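Local structure of CRISPR-associated endonuclease Cas1 (Thermotoga maritima, 4XTK) at residues E[55-58]-E[59-63]; E[143-147]-E[148-152]; E[280-283]-E[284-288]. The protein probably acts as a metal-dependent double-stranded DNA endonuclease of CRISPR adaptive immunity, working as a homodimer that assembles with Cas2. All coordinates share one frame; numbering follows the deposited sequence.

Contact 1. Residues E[55-58]-E[59-63]; sequences KRFL and EFLSQ
The carbonyl oxygen F57 O is gripped by two backbone amides: L61 N donates to it at 3.0 Å in a nearly straight bond (N-H...O 173°), and F60 N adds a weak bond at 3.1 Å. F60 N also donates to R56 O. Two residues before F57, K55 O accepts from E59 N at 2.7 Å, and one residue after it L58 O accepts from S62 N, so the i to i+4 pattern of an alpha-helix runs unbroken through 55-63.

Two side-chain pairs use this spacing. F57 has CG anti to its own N (chi1 173°), which sends the ring outward from the helix with its CE2-CZ side within reach of L61. L61 CG lies over one face of the ring, 4.3 Å from its centroid and 26° off the normal, a CH-pi contact, while L61 CD1 touches F57 CE2 at 3.5 Å. F57 also packs on L19 and I26.

On another side, the extended chain of E59 turns back over K55 O and brings OE2 within 3.2 Å of K55 CE. K55 bends at chi3, and its NZ stays 4.2 Å from E59 OE2, beyond a salt bridge. That ammonium is instead hydrogen-bonded to G49 O and F71 O of the second subunit, and S62 OG bonds to V78 O there.

Helix 55-63 thus has one apolar flank against its own strands and another flank at the dimer interface, consistent with the N-terminal beta-domain through which Cas1 subunits pair.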
ATOM      1  N   LYS E  55       0.773   1.033 -21.980  1.00 61.84           N
ATOM      2  CA  LYS E  55      -0.078   2.012 -21.320  1.00 65.72           C
ATOM      3  C   LYS E  55      -1.538   1.875 -21.753  1.00 68.29           C
ATOM      4  O   LYS E  55      -2.448   2.151 -20.973  1.00 68.71           O
ATOM      5  CB  LYS E  55       0.429   3.426 -21.599  1.00 71.83           C
ATOM      6  CG  LYS E  55      -0.294   4.495 -20.806  1.00 75.44           C
ATOM      7  CD  LYS E  55       0.266   5.868 -21.096  1.00 80.28           C
ATOM      8  CE  LYS E  55      -0.292   6.418 -22.392  1.00 82.54           C
ATOM      9  NZ  LYS E  55       0.255   7.774 -22.651  1.00 88.17           N
ATOM     10  N   ARG E  56      -1.759   1.436 -22.991  1.00 68.74           N
ATOM     11  CA  ARG E  56      -3.116   1.271 -23.507  1.00 68.13           C
ATOM     12  C   ARG E  56      -3.879   0.207 -22.722  1.00 59.88           C
ATOM     13  O   ARG E  56      -5.087   0.319 -22.516  1.00 59.17           O
ATOM     14  CB  ARG E  56      -3.097   0.914 -24.994  1.00 73.50           C
ATOM     15  CG  ARG E  56      -4.481   0.633 -25.563  1.00 82.73           C
ATOM     16  CD  ARG E  56      -4.430   0.155 -27.009  1.00 88.64           C
ATOM     17  NE  ARG E  56      -5.081   1.094 -27.921  1.00 97.02           N
ATOM     18  CZ  ARG E  56      -6.375   1.065 -28.229  1.00 98.48           C
ATOM     19  NH1 ARG E  56      -7.163   0.141 -27.700  1.00 94.68           N
ATOM     20  NH2 ARG E  56      -6.880   1.961 -29.071  1.00102.48           N
ATOM     21  N   PHE E  57      -3.164  -0.821 -22.279  1.00 57.63           N
ATOM     22  CA  PHE E  57      -3.749  -1.855 -21.434  1.00 51.86           C
ATOM     23  C   PHE E  57      -4.086  -1.304 -20.050  1.00 57.45           C
ATOM     24  O   PHE E  57      -5.133  -1.627 -19.485  1.00 59.90           O
ATOM     25  CB  PHE E  57      -2.802  -3.047 -21.309  1.00 49.05           C
ATOM     26  CG  PHE E  57      -3.256  -4.078 -20.318  1.00 49.07           C
ATOM     27  CD1 PHE E  57      -4.228  -5.006 -20.656  1.00 57.08           C
ATOM     28  CD2 PHE E  57      -2.710  -4.120 -19.047  1.00 49.31           C
ATOM     29  CE1 PHE E  57      -4.645  -5.958 -19.740  1.00 57.15           C
ATOM     30  CE2 PHE E  57      -3.124  -5.070 -18.129  1.00 49.43           C
ATOM     31  CZ  PHE E  57      -4.091  -5.990 -18.475  1.00 52.72           C
ATOM     32  N   LEU E  58      -3.192  -0.480 -19.505  1.00 55.45           N
ATOM     33  CA  LEU E  58      -3.436   0.174 -18.223  1.00 56.02           C
ATOM     34  C   LEU E  58      -4.620   1.136 -18.331  1.00 57.70           C
ATOM     35  O   LEU E  58      -5.425   1.252 -17.404  1.00 56.87           O
ATOM     36  CB  LEU E  58      -2.187   0.920 -17.744  1.00 58.96           C
ATOM     37  CG  LEU E  58      -0.983   0.052 -17.365  1.00 56.90           C
ATOM     38  CD1 LEU E  58       0.154   0.891 -16.779  1.00 53.18           C
ATOM     39  CD2 LEU E  58      -1.397  -1.047 -16.402  1.00 44.09           C
ATOM     40  N   GLU E  59      -4.723   1.817 -19.467  1.00 52.98           N
ATOM     41  CA  GLU E  59      -5.860   2.694 -19.728  1.00 54.04           C
ATOM     42  C   GLU E  59      -7.163   1.903 -19.719  1.00 57.24           C
ATOM     43  O   GLU E  59      -8.197   2.403 -19.279  1.00 62.10           O
ATOM     44  CB  GLU E  59      -5.694   3.420 -21.065  1.00 55.91           C
ATOM     45  CG  GLU E  59      -4.609   4.481 -21.056  1.00 65.94           C
ATOM     46  CD  GLU E  59      -4.405   5.132 -22.412  1.00 87.52           C
ATOM     47  OE1 GLU E  59      -5.168   4.817 -23.351  1.00 95.45           O
ATOM     48  OE2 GLU E  59      -3.477   5.958 -22.539  1.00 96.42           O
ATOM     49  N   PHE E  60      -7.106   0.665 -20.198  1.00 55.72           N
ATOM     50  CA  PHE E  60      -8.285  -0.190 -20.233  1.00 61.80           C
ATOM     51  C   PHE E  60      -8.712  -0.592 -18.825  1.00 56.45           C
ATOM     52  O   PHE E  60      -9.866  -0.411 -18.443  1.00 57.42           O
ATOM     53  CB  PHE E  60      -8.023  -1.434 -21.080  1.00 60.94           C
ATOM     54  CG  PHE E  60      -9.195  -2.367 -21.157  1.00 58.61           C
ATOM     55  CD1 PHE E  60     -10.262  -2.091 -21.986  1.00 59.48           C
ATOM     56  CD2 PHE E  60      -9.233  -3.520 -20.388  1.00 54.55           C
ATOM     57  CE1 PHE E  60     -11.338  -2.949 -22.058  1.00 63.65           C
ATOM     58  CE2 PHE E  60     -10.309  -4.380 -20.455  1.00 55.80           C
ATOM     59  CZ  PHE E  60     -11.360  -4.093 -21.290  1.00 59.16           C
ATOM     60  N   LEU E  61      -7.769  -1.135 -18.060  1.00 54.79           N
ATOM     61  CA  LEU E  61      -8.012  -1.478 -16.661  1.00 55.67           C
ATOM     62  C   LEU E  61      -8.514  -0.275 -15.875  1.00 54.80           C
ATOM     63  O   LEU E  61      -9.398  -0.397 -15.029  1.00 56.39           O
ATOM     64  CB  LEU E  61      -6.743  -2.023 -16.007  1.00 49.46           C
ATOM     65  CG  LEU E  61      -6.259  -3.410 -16.428  1.00 49.42           C
ATOM     66  CD1 LEU E  61      -5.134  -3.846 -15.511  1.00 54.36           C
ATOM     67  CD2 LEU E  61      -7.393  -4.411 -16.402  1.00 46.61           C
ATOM     68  N   SER E  62      -7.941   0.887 -16.168  1.00 54.17           N
ATOM     69  CA  SER E  62      -8.341   2.124 -15.521  1.00 53.87           C
ATOM     70  C   SER E  62      -9.797   2.457 -15.839  1.00 61.84           C
ATOM     71  O   SER E  62     -10.545   2.887 -14.962  1.00 65.10           O
ATOM     72  CB  SER E  62      -7.421   3.265 -15.953  1.00 54.09           C
ATOM     73  OG  SER E  62      -7.727   4.466 -15.268  1.00 61.91           O
ATOM     74  N   GLN E  63     -10.194   2.252 -17.094  1.00 66.96           N
ATOM     75  CA  GLN E  63     -11.571   2.483 -17.523  1.00 65.71           C
ATOM     76  C   GLN E  63     -12.530   1.496 -16.866  1.00 60.11           C
ATOM     77  O   GLN E  63     -13.677   1.825 -16.585  1.00 60.09           O
ATOM     78  CB  GLN E  63     -11.687   2.381 -19.049  1.00 78.81           C
ATOM     79  CG  GLN E  63     -11.024   3.519 -19.822  1.00 87.31           C
ATOM     80  CD  GLN E  63     -10.942   3.250 -21.321  1.00 90.01           C
ATOM     81  OE1 GLN E  63     -11.367   2.199 -21.799  1.00 94.30           O
ATOM     82  NE2 GLN E  63     -10.382   4.198 -22.063  1.00 90.34           N
TER

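Contact 2. Residues E[143-147]-E[148-152]; sequences EEASN and VSELM
N147 and S149 meet through a side-chain to backbone bond: S149 N donates to N147 OD1 at 2.6 Å. The amide is carried there by two torsions. CG stands opposite the residue's own N (chi1 165°), beside its carbonyl carbon, and the small chi2 of 10° turns OD1 toward the amides that begin helix 148-166. The donor approaches from above the carboxamide plane, 56° out of it, and not along a lone pair. ND2 of N147 ends 3.7 Å from S149 CB, so the flat group lies against that side chain.

The backbone of N147 serves the same helix end. Its O accepts from L151 N at 3.1 Å, with the donor in the carbonyl plane, closing the first full turn.

E150 leaves the backbone as a fully extended chain, which carries the carboxylate back along the turn. There E150 CD touches A145 CB at 3.7 Å. Its negative charge lies near the N-terminal end of helix 148-166, where the helix dipole would probably favour it.

On the buried side the L151 side chain folds so that its CD1 comes to 4.1 Å from A145 CB. L151 also packs on M107 and V114 of helix 103-127, and V148 rests on R106 and M107 of the same helix. R111 of that helix is hydrogen-bonded to A145 O, joining the link between the two helices to helix 103-127.

Together these features define an asparagine N-cap at the end of the short link 145-147 between helices 136-144 and 148-166. The second of these helices carries E155, a manganese ligand by similarity, whose side chain is about 6 Å from that of L151.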
ATOM      1  N   GLU E 143      -7.295 -18.657  29.255  1.00 56.83           N
ATOM      2  CA  GLU E 143      -8.733 -18.452  29.357  1.00 72.69           C
ATOM      3  C   GLU E 143      -9.106 -17.438  30.446  1.00 76.93           C
ATOM      4  O   GLU E 143     -10.058 -16.675  30.280  1.00 80.90           O
ATOM      5  CB  GLU E 143      -9.440 -19.787  29.616  1.00 79.02           C
ATOM      6  CG  GLU E 143      -9.228 -20.815  28.517  1.00 81.22           C
ATOM      7  CD  GLU E 143      -9.988 -22.105  28.764  1.00 95.73           C
ATOM      8  OE1 GLU E 143      -9.812 -22.705  29.847  1.00100.08           O
ATOM      9  OE2 GLU E 143     -10.758 -22.521  27.872  1.00102.73           O
ATOM     10  N   GLU E 144      -8.361 -17.436  31.554  1.00 76.10           N
ATOM     11  CA  GLU E 144      -8.641 -16.531  32.671  1.00 79.47           C
ATOM     12  C   GLU E 144      -8.004 -15.154  32.532  1.00 78.99           C
ATOM     13  O   GLU E 144      -8.383 -14.219  33.238  1.00 82.73           O
ATOM     14  CB  GLU E 144      -8.181 -17.142  33.996  1.00 82.72           C
ATOM     15  CG  GLU E 144      -8.493 -18.615  34.158  1.00 87.22           C
ATOM     16  CD  GLU E 144      -7.725 -19.243  35.305  1.00 92.27           C
ATOM     17  OE1 GLU E 144      -8.364 -19.707  36.268  1.00 99.97           O
ATOM     18  OE2 GLU E 144      -6.476 -19.254  35.254  1.00 91.26           O
ATOM     19  N   ALA E 145      -7.035 -15.014  31.638  1.00 73.55           N
ATOM     20  CA  ALA E 145      -6.523 -13.682  31.348  1.00 70.64           C
ATOM     21  C   ALA E 145      -7.608 -12.756  30.783  1.00 73.98           C
ATOM     22  O   ALA E 145      -8.315 -13.116  29.823  1.00 94.40           O
ATOM     23  CB  ALA E 145      -5.338 -13.770  30.377  1.00 53.86           C
ATOM     24  N   SER E 146      -7.767 -11.598  31.429  1.00 66.27           N
ATOM     25  CA  SER E 146      -8.586 -10.486  30.932  1.00 75.85           C
ATOM     26  C   SER E 146      -7.786  -9.334  30.254  1.00 91.98           C
ATOM     27  O   SER E 146      -8.395  -8.334  29.853  1.00 90.54           O
ATOM     28  CB  SER E 146      -9.476  -9.942  32.073  1.00 92.90           C
ATOM     29  OG  SER E 146      -8.743  -9.727  33.276  1.00105.54           O
ATOM     30  N   ASN E 147      -6.458  -9.476  30.107  1.00 84.07           N
ATOM     31  CA  ASN E 147      -5.644  -8.474  29.388  1.00 74.95           C
ATOM     32  C   ASN E 147      -4.734  -9.143  28.343  1.00 66.20           C
ATOM     33  O   ASN E 147      -4.091 -10.158  28.612  1.00 66.16           O
ATOM     34  CB  ASN E 147      -4.813  -7.633  30.381  1.00 66.39           C
ATOM     35  CG  ASN E 147      -3.660  -6.828  29.709  1.00108.14           C
ATOM     36  OD1 ASN E 147      -3.549  -6.732  28.481  1.00108.34           O
ATOM     37  ND2 ASN E 147      -2.834  -6.207  30.540  1.00105.38           N
ATOM     38  N   VAL E 148      -4.665  -8.537  27.161  1.00 59.66           N
ATOM     39  CA  VAL E 148      -3.873  -9.047  26.040  1.00 59.93           C
ATOM     40  C   VAL E 148      -2.370  -9.126  26.332  1.00 64.73           C
ATOM     41  O   VAL E 148      -1.687 -10.039  25.862  1.00 61.18           O
ATOM     42  CB  VAL E 148      -4.083  -8.173  24.783  1.00 56.52           C
ATOM     43  CG1 VAL E 148      -3.276  -8.699  23.601  1.00 51.45           C
ATOM     44  CG2 VAL E 148      -5.564  -8.090  24.435  1.00 59.79           C
ATOM     45  N   SER E 149      -1.850  -8.172  27.097  1.00 72.46           N
ATOM     46  CA  SER E 149      -0.432  -8.188  27.442  1.00 74.67           C
ATOM     47  C   SER E 149      -0.100  -9.433  28.247  1.00 68.68           C
ATOM     48  O   SER E 149       0.918 -10.088  28.020  1.00 54.31           O
ATOM     49  CB  SER E 149      -0.042  -6.948  28.233  1.00 82.40           C
ATOM     50  OG  SER E 149       1.336  -6.991  28.558  1.00 87.24           O
ATOM     51  N   GLU E 150      -0.979  -9.750  29.189  1.00 64.83           N
ATOM     52  CA  GLU E 150      -0.871 -10.968  29.971  1.00 62.24           C
ATOM     53  C   GLU E 150      -0.895 -12.174  29.035  1.00 58.39           C
ATOM     54  O   GLU E 150      -0.172 -13.149  29.234  1.00 52.46           O
ATOM     55  CB  GLU E 150      -2.013 -11.037  30.991  1.00 63.41           C
ATOM     56  CG  GLU E 150      -1.981 -12.228  31.927  1.00 76.59           C
ATOM     57  CD  GLU E 150      -3.114 -12.197  32.944  1.00 92.03           C
ATOM     58  OE1 GLU E 150      -3.933 -11.252  32.897  1.00 93.65           O
ATOM     59  OE2 GLU E 150      -3.185 -13.121  33.785  1.00 99.01           O
ATOM     60  N   LEU E 151      -1.714 -12.076  27.993  1.00 56.22           N
ATOM     61  CA  LEU E 151      -1.954 -13.177  27.071  1.00 57.52           C
ATOM     62  C   LEU E 151      -0.725 -13.517  26.217  1.00 60.42           C
ATOM     63  O   LEU E 151      -0.434 -14.685  25.980  1.00 63.05           O
ATOM     64  CB  LEU E 151      -3.144 -12.839  26.171  1.00 61.33           C
ATOM     65  CG  LEU E 151      -3.915 -13.991  25.528  1.00 63.13           C
ATOM     66  CD1 LEU E 151      -4.335 -15.015  26.573  1.00 66.58           C
ATOM     67  CD2 LEU E 151      -5.122 -13.453  24.771  1.00 61.83           C
ATOM     68  N   MET E 152      -0.012 -12.497  25.750  1.00 59.39           N
ATOM     69  CA  MET E 152       1.228 -12.717  25.011  1.00 51.48           C
ATOM     70  C   MET E 152       2.289 -13.361  25.905  1.00 47.64           C
ATOM     71  O   MET E 152       3.067 -14.198  25.458  1.00 46.05           O
ATOM     72  CB  MET E 152       1.761 -11.402  24.431  1.00 54.53           C
ATOM     73  CG  MET E 152       3.152 -11.513  23.813  1.00 56.02           C
ATOM     74  SD  MET E 152       3.241 -12.621  22.379  1.00 65.51           S
ATOM     75  CE  MET E 152       2.431 -11.590  21.202  1.00 75.90           C
TER

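Contact 3. Residues E[280-283]-E[284-288]; sequences KNYE and QALRE
Y282 and L286 form the tightly packed side, where L286 CD1 comes to 3.5 Å from Y282 CE2. With CG anti to N (chi1 174°) the tyrosine ring projects outward from the helix, its CE2 side facing L286, and the leucine methyl meets it obliquely. E283 OE1 lies 3.6 Å from L286 CD1 as well; its long, weak ion pair is with R302. The Y282 hydroxyl is hydrogen-bonded to T203 OG1, while the ring rests on L199 and L200 of helix 188-208 and on V242 and L246 of helix 230-252. In the backbone, L286 N donates to Y282 O at 3.1 Å with an angle of 153°.

The exposed side is looser. R287 bends at chi3 and lays its guanidinium flat across E283 O, which sits 3.4 Å above the centre of the plane. The carbonyl thus faces the group's surface, not its N-H edge, and R287 NH1, 3.5 Å from E283 O, has too poor an angle for a hydrogen bond.

Helix 272-287 therefore shows the two-faced character of an amphipathic helix, its apolar side set into the alpha-helical part of Cas1 as its last turn is reached.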
ATOM      1  N   LYS E 280      15.291 -24.972   0.906  1.00 61.93           N
ATOM      2  CA  LYS E 280      14.684 -25.943  -0.002  1.00 57.90           C
ATOM      3  C   LYS E 280      13.710 -26.868   0.721  1.00 59.79           C
ATOM      4  O   LYS E 280      12.592 -27.083   0.259  1.00 58.57           O
ATOM      5  CB  LYS E 280      15.756 -26.779  -0.712  1.00 68.06           C
ATOM      6  CG  LYS E 280      16.565 -26.017  -1.751  1.00 76.10           C
ATOM      7  CD  LYS E 280      17.610 -26.913  -2.392  1.00 86.57           C
ATOM      8  CE  LYS E 280      18.021 -26.423  -3.775  1.00 95.30           C
ATOM      9  NZ  LYS E 280      18.956 -25.264  -3.700  1.00 98.77           N
ATOM     10  N   ASN E 281      14.145 -27.420   1.850  1.00 48.20           N
ATOM     11  CA  ASN E 281      13.290 -28.283   2.656  1.00 59.77           C
ATOM     12  C   ASN E 281      12.082 -27.533   3.182  1.00 61.38           C
ATOM     13  O   ASN E 281      10.979 -28.081   3.241  1.00 57.81           O
ATOM     14  CB  ASN E 281      14.070 -28.880   3.827  1.00 47.11           C
ATOM     15  CG  ASN E 281      14.979 -30.003   3.403  1.00 70.97           C
ATOM     16  OD1 ASN E 281      14.565 -31.158   3.348  1.00 78.23           O
ATOM     17  ND2 ASN E 281      16.226 -29.672   3.097  1.00 71.28           N
ATOM     18  N   TYR E 282      12.305 -26.280   3.570  1.00 59.85           N
ATOM     19  CA  TYR E 282      11.229 -25.410   4.018  1.00 57.17           C
ATOM     20  C   TYR E 282      10.201 -25.231   2.920  1.00 58.25           C
ATOM     21  O   TYR E 282       9.003 -25.365   3.158  1.00 60.20           O
ATOM     22  CB  TYR E 282      11.770 -24.045   4.451  1.00 48.61           C
ATOM     23  CG  TYR E 282      10.697 -23.033   4.790  1.00 45.71           C
ATOM     24  CD1 TYR E 282      10.171 -22.950   6.077  1.00 51.70           C
ATOM     25  CD2 TYR E 282      10.216 -22.147   3.830  1.00 44.50           C
ATOM     26  CE1 TYR E 282       9.192 -22.017   6.393  1.00 48.78           C
ATOM     27  CE2 TYR E 282       9.235 -21.211   4.139  1.00 40.25           C
ATOM     28  CZ  TYR E 282       8.727 -21.155   5.419  1.00 48.96           C
ATOM     29  OH  TYR E 282       7.755 -20.233   5.725  1.00 51.96           O
ATOM     30  N   GLU E 283      10.671 -24.914   1.719  1.00 59.76           N
ATOM     31  CA  GLU E 283       9.767 -24.645   0.613  1.00 62.69           C
ATOM     32  C   GLU E 283       9.042 -25.925   0.234  1.00 56.12           C
ATOM     33  O   GLU E 283       7.932 -25.897  -0.296  1.00 52.93           O
ATOM     34  CB  GLU E 283      10.524 -24.066  -0.585  1.00 70.12           C
ATOM     35  CG  GLU E 283      10.697 -22.529  -0.589  1.00 87.70           C
ATOM     36  CD  GLU E 283       9.442 -21.736  -0.194  1.00 98.69           C
ATOM     37  OE1 GLU E 283       8.306 -22.244  -0.349  1.00111.39           O
ATOM     38  OE2 GLU E 283       9.599 -20.584   0.270  1.00 94.34           O
ATOM     39  N   GLN E 284       9.677 -27.049   0.529  1.00 60.28           N
ATOM     40  CA  GLN E 284       9.043 -28.339   0.346  1.00 60.34           C
ATOM     41  C   GLN E 284       7.970 -28.552   1.413  1.00 63.52           C
ATOM     42  O   GLN E 284       6.938 -29.161   1.155  1.00 57.93           O
ATOM     43  CB  GLN E 284      10.082 -29.460   0.398  1.00 58.83           C
ATOM     44  CG  GLN E 284       9.575 -30.777  -0.136  1.00 69.95           C
ATOM     45  CD  GLN E 284       9.057 -30.643  -1.551  1.00 81.70           C
ATOM     46  OE1 GLN E 284       9.695 -30.013  -2.394  1.00 82.33           O
ATOM     47  NE2 GLN E 284       7.894 -31.228  -1.820  1.00 89.88           N
ATOM     48  N   ALA E 285       8.211 -28.034   2.612  1.00 70.14           N
ATOM     49  CA  ALA E 285       7.272 -28.224   3.710  1.00 68.08           C
ATOM     50  C   ALA E 285       5.948 -27.515   3.431  1.00 70.77           C
ATOM     51  O   ALA E 285       4.875 -28.055   3.701  1.00 73.82           O
ATOM     52  CB  ALA E 285       7.878 -27.737   5.017  1.00 41.05           C
ATOM     53  N   LEU E 286       6.033 -26.313   2.873  1.00 61.53           N
ATOM     54  CA  LEU E 286       4.846 -25.520   2.577  1.00 57.92           C
ATOM     55  C   LEU E 286       3.959 -26.180   1.520  1.00 63.58           C
ATOM     56  O   LEU E 286       2.752 -25.927   1.468  1.00 60.85           O
ATOM     57  CB  LEU E 286       5.245 -24.111   2.120  1.00 48.44           C
ATOM     58  CG  LEU E 286       5.809 -23.150   3.175  1.00 49.39           C
ATOM     59  CD1 LEU E 286       6.154 -21.808   2.542  1.00 40.07           C
ATOM     60  CD2 LEU E 286       4.848 -22.961   4.359  1.00 45.57           C
ATOM     61  N   ARG E 287       4.554 -27.017   0.674  1.00 65.48           N
ATOM     62  CA  ARG E 287       3.785 -27.746  -0.337  1.00 66.31           C
ATOM     63  C   ARG E 287       3.252 -29.068   0.206  1.00 63.15           C
ATOM     64  O   ARG E 287       2.370 -29.677  -0.386  1.00 56.76           O
ATOM     65  CB  ARG E 287       4.632 -28.006  -1.585  1.00 73.03           C
ATOM     66  CG  ARG E 287       4.815 -26.793  -2.491  1.00 79.63           C
ATOM     67  CD  ARG E 287       5.475 -27.195  -3.807  1.00 90.96           C
ATOM     68  NE  ARG E 287       6.774 -27.825  -3.579  1.00 95.13           N
ATOM     69  CZ  ARG E 287       7.938 -27.180  -3.560  1.00 91.18           C
ATOM     70  NH1 ARG E 287       7.988 -25.875  -3.785  1.00 87.60           N
ATOM     71  NH2 ARG E 287       9.060 -27.849  -3.333  1.00 95.89           N
ATOM     72  N   GLU E 288       3.774 -29.500   1.348  1.00 74.22           N
ATOM     73  CA  GLU E 288       3.358 -30.771   1.929  1.00 82.30           C
ATOM     74  C   GLU E 288       1.918 -30.684   2.416  1.00 82.72           C
ATOM     75  O   GLU E 288       1.510 -29.687   3.015  1.00 84.79           O
ATOM     76  CB  GLU E 288       4.289 -31.175   3.074  1.00 82.41           C
TER

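How the contacts relate
Along the chain the three contacts come in series, each confined to a short range of neighbouring residues. Contact 1, on helix 55-63, sits among the strands of the N-terminal part; contacts 2 and 3 belong to the helical part, where helix 136-144 gives way to helix 148-166 and at the end of helix 272-287. None touches another. The centres of contact 1 and contact 2 lie about 50 Å apart, on opposite sides of the chain's centre. From contact 3, the centre of contact 1 is about 38 Å away and that of contact 2 about 34 Å. Contact 1 reaches the second subunit, contact 2 lies near the probable manganese site, and contact 3 packs within the helical part, away from both.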